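Local atomic coordinates of hypothetical 11.0 kDa protein (Sulfolobus virus 1, PDB entry 1TBX), a protein that probably acts as a homodimeric winged-helix transcription factor that recognises a palindromic or pseudo-palindromic DNA target. Residues E21-T25 with Y26-K30. Residues are numbered along the deposited sequence; the frame is centred on the assembly and turned at random.
Sequences EGIAT and YDLYK
Ala-24 and Leu-28 are joined by the first regular backbone bond of helix 25-33: Leu-28 N donates to Ala-24 O at 3.0 Å, with an N-H...O angle of 151°. The bond one residue on has the same pattern, Tyr-29 N donating to Thr-25 O at 3.0 Å. Asp-27 N also approaches Ala-24 O, but its angle of 116° makes this bond weak. Ala-24 holds the N-cap position, where its carbonyl O accepts the first i to i+4 bond of the helix; its methyl offers no side-chain cap.

Side-chain packing comes from Ile-23, just before the cap. With CG1 anti to its backbone N (chi1 -176°), the longer branch reaches forward along the first turn, where CG1 lies 3.7 Å from Asp-27 CB. The same CG1 makes a van der Waals contact with the helix backbone, 3.6 Å from Leu-28 N. The apolar pair is formed by the other branch, which touches Leu-28, CG2 to CB at 3.9 Å, the side chains crossing at about a right angle. Leu-17 and Val-13 of helix 9-17 extend this patch, the former against Ile-23 and the latter against Leu-28.

Thr-25 OG1 is hydrogen-bonded to Glu-58 OE1 and Lys-65 O, while Tyr-29 OH bonds to Met-38 O and its ring meets Phe-43 edge-to-face. Backbone bonds of Gly-22 and Ile-23 with Leu-67, and of Thr-25 with Lys-65, tie residues 22-25 to strand 64-69.

The arrangement is a helix N-terminus entered from an extended segment alongside the wing hairpin, as expected for the second helix of a winged-helix domain.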
ATOM      1  N   GLU A  21      15.533 -12.749  -2.856  1.00 31.86           N
ATOM      2  CA  GLU A  21      15.579 -13.884  -1.961  1.00 31.45           C
ATOM      3  C   GLU A  21      17.037 -14.308  -1.725  1.00 30.77           C
ATOM      4  O   GLU A  21      17.856 -14.226  -2.640  1.00 31.41           O
ATOM      5  CB  GLU A  21      14.710 -14.995  -2.491  1.00 30.78           C
ATOM      6  CG  GLU A  21      13.237 -14.666  -2.352  1.00 27.10           C
ATOM      7  CD  GLU A  21      12.393 -15.640  -3.119  1.00 31.75           C
ATOM      8  OE1 GLU A  21      12.684 -16.844  -3.059  1.00 38.15           O
ATOM      9  OE2 GLU A  21      11.461 -15.196  -3.828  1.00 44.49           O
ATOM     10  N   GLY A  22      17.374 -14.673  -0.487  1.00 27.92           N
ATOM     11  CA  GLY A  22      18.751 -14.992  -0.162  1.00 29.22           C
ATOM     12  C   GLY A  22      19.448 -13.886   0.600  1.00 30.62           C
ATOM     13  O   GLY A  22      20.510 -14.084   1.229  1.00 30.73           O
ATOM     14  N   ILE A  23      18.858 -12.702   0.541  1.00 31.05           N
ATOM     15  CA  ILE A  23      19.485 -11.518   1.106  1.00 30.29           C
ATOM     16  C   ILE A  23      19.551 -11.701   2.619  1.00 28.66           C
ATOM     17  O   ILE A  23      18.592 -12.167   3.229  1.00 25.33           O
ATOM     18  CB  ILE A  23      18.700 -10.247   0.700  1.00 27.25           C
ATOM     19  CG1 ILE A  23      19.403  -8.982   1.215  1.00 29.79           C
ATOM     20  CG2 ILE A  23      17.247 -10.313   1.198  1.00 30.70           C
ATOM     21  CD1 ILE A  23      19.395  -7.781   0.222  1.00 20.18           C
ATOM     22  N   ALA A  24      20.693 -11.384   3.210  1.00 26.98           N
ATOM     23  CA  ALA A  24      20.739 -11.296   4.658  1.00 23.53           C
ATOM     24  C   ALA A  24      19.754 -10.207   5.089  1.00 24.52           C
ATOM     25  O   ALA A  24      19.755  -9.095   4.558  1.00 24.72           O
ATOM     26  CB  ALA A  24      22.138 -10.975   5.143  1.00 19.28           C
ATOM     27  N   THR A  25      18.893 -10.566   6.040  1.00 25.62           N
ATOM     28  CA  THR A  25      17.889  -9.697   6.644  1.00 23.07           C
ATOM     29  C   THR A  25      18.339  -8.236   6.832  1.00 24.21           C
ATOM     30  O   THR A  25      17.671  -7.321   6.363  1.00 26.25           O
ATOM     31  CB  THR A  25      17.457 -10.340   7.967  1.00 26.78           C
ATOM     32  OG1 THR A  25      16.890 -11.643   7.713  1.00 25.40           O
ATOM     33  CG2 THR A  25      16.350  -9.533   8.641  1.00 29.47           C
ATOM     34  N   TYR A  26      19.471  -8.009   7.464  1.00 24.61           N
ATOM     35  CA  TYR A  26      19.923  -6.635   7.655  1.00 25.77           C
ATOM     36  C   TYR A  26      20.272  -5.918   6.346  1.00 26.16           C
ATOM     37  O   TYR A  26      20.066  -4.698   6.227  1.00 23.38           O
ATOM     38  CB  TYR A  26      21.064  -6.509   8.681  1.00 26.58           C
ATOM     39  CG  TYR A  26      21.380  -5.074   8.980  1.00 28.79           C
ATOM     40  CD1 TYR A  26      20.547  -4.310   9.814  1.00 29.48           C
ATOM     41  CD2 TYR A  26      22.489  -4.460   8.402  1.00 29.66           C
ATOM     42  CE1 TYR A  26      20.830  -2.968  10.087  1.00 29.33           C
ATOM     43  CE2 TYR A  26      22.782  -3.125   8.659  1.00 32.26           C
ATOM     44  CZ  TYR A  26      21.948  -2.380   9.497  1.00 34.94           C
ATOM     45  OH  TYR A  26      22.263  -1.059   9.757  1.00 38.53           O
ATOM     46  N   ASP A  27      20.788  -6.650   5.368  1.00 24.66           N
ATOM     47  CA  ASP A  27      20.976  -6.012   4.068  1.00 27.73           C
ATOM     48  C   ASP A  27      19.664  -5.629   3.438  1.00 27.91           C
ATOM     49  O   ASP A  27      19.606  -4.612   2.744  1.00 31.49           O
ATOM     50  CB  ASP A  27      21.792  -6.846   3.091  1.00 23.74           C
ATOM     51  CG  ASP A  27      23.222  -6.923   3.506  1.00 31.69           C
ATOM     52  OD1 ASP A  27      23.631  -5.980   4.237  1.00 30.83           O
ATOM     53  OD2 ASP A  27      23.982  -7.887   3.213  1.00 30.57           O
ATOM     54  N   LEU A  28      18.618  -6.435   3.658  1.00 26.93           N
ATOM     55  CA  LEU A  28      17.308  -6.067   3.136  1.00 25.25           C
ATOM     56  C   LEU A  28      16.886  -4.786   3.821  1.00 26.59           C
ATOM     57  O   LEU A  28      16.385  -3.886   3.178  1.00 24.98           O
ATOM     58  CB  LEU A  28      16.252  -7.153   3.325  1.00 26.75           C
ATOM     59  CG  LEU A  28      14.850  -6.726   2.822  1.00 27.71           C
ATOM     60  CD1 LEU A  28      14.784  -6.627   1.270  1.00 22.59           C
ATOM     61  CD2 LEU A  28      13.665  -7.564   3.358  1.00 19.34           C
ATOM     62  N   TYR A  29      17.137  -4.684   5.115  1.00 26.22           N
ATOM     63  CA  TYR A  29      16.897  -3.447   5.772  1.00 23.82           C
ATOM     64  C   TYR A  29      17.624  -2.254   5.133  1.00 28.48           C
ATOM     65  O   TYR A  29      16.997  -1.213   4.923  1.00 30.90           O
ATOM     66  CB  TYR A  29      17.297  -3.519   7.221  1.00 23.06           C
ATOM     67  CG  TYR A  29      17.219  -2.143   7.821  1.00 21.55           C
ATOM     68  CD1 TYR A  29      16.002  -1.467   7.894  1.00 21.83           C
ATOM     69  CD2 TYR A  29      18.345  -1.485   8.227  1.00 18.59           C
ATOM     70  CE1 TYR A  29      15.923  -0.219   8.428  1.00 19.43           C
ATOM     71  CE2 TYR A  29      18.274  -0.224   8.793  1.00 16.83           C
ATOM     72  CZ  TYR A  29      17.063   0.394   8.878  1.00 16.80           C
ATOM     73  OH  TYR A  29      16.976   1.644   9.374  1.00 12.24           O
ATOM     74  N   LYS A  30      18.928  -2.374   4.863  1.00 26.13           N
ATOM     75  CA  LYS A  30      19.663  -1.266   4.258  1.00 24.34           C
ATOM     76  C   LYS A  30      19.028  -0.789   2.959  1.00 26.41           C
ATOM     77  O   LYS A  30      18.888   0.406   2.712  1.00 33.34           O
ATOM     78  CB  LYS A  30      21.086  -1.645   3.993  1.00 18.12           C
ATOM     79  CG  LYS A  30      21.914  -1.602   5.219  1.00 17.78           C
ATOM     80  CD  LYS A  30      23.125  -2.436   5.001  1.00 23.18           C
ATOM     81  CE  LYS A  30      24.323  -1.496   4.892  1.00 35.70           C
ATOM     82  NZ  LYS A  30      25.397  -2.009   3.987  1.00 39.65           N
TER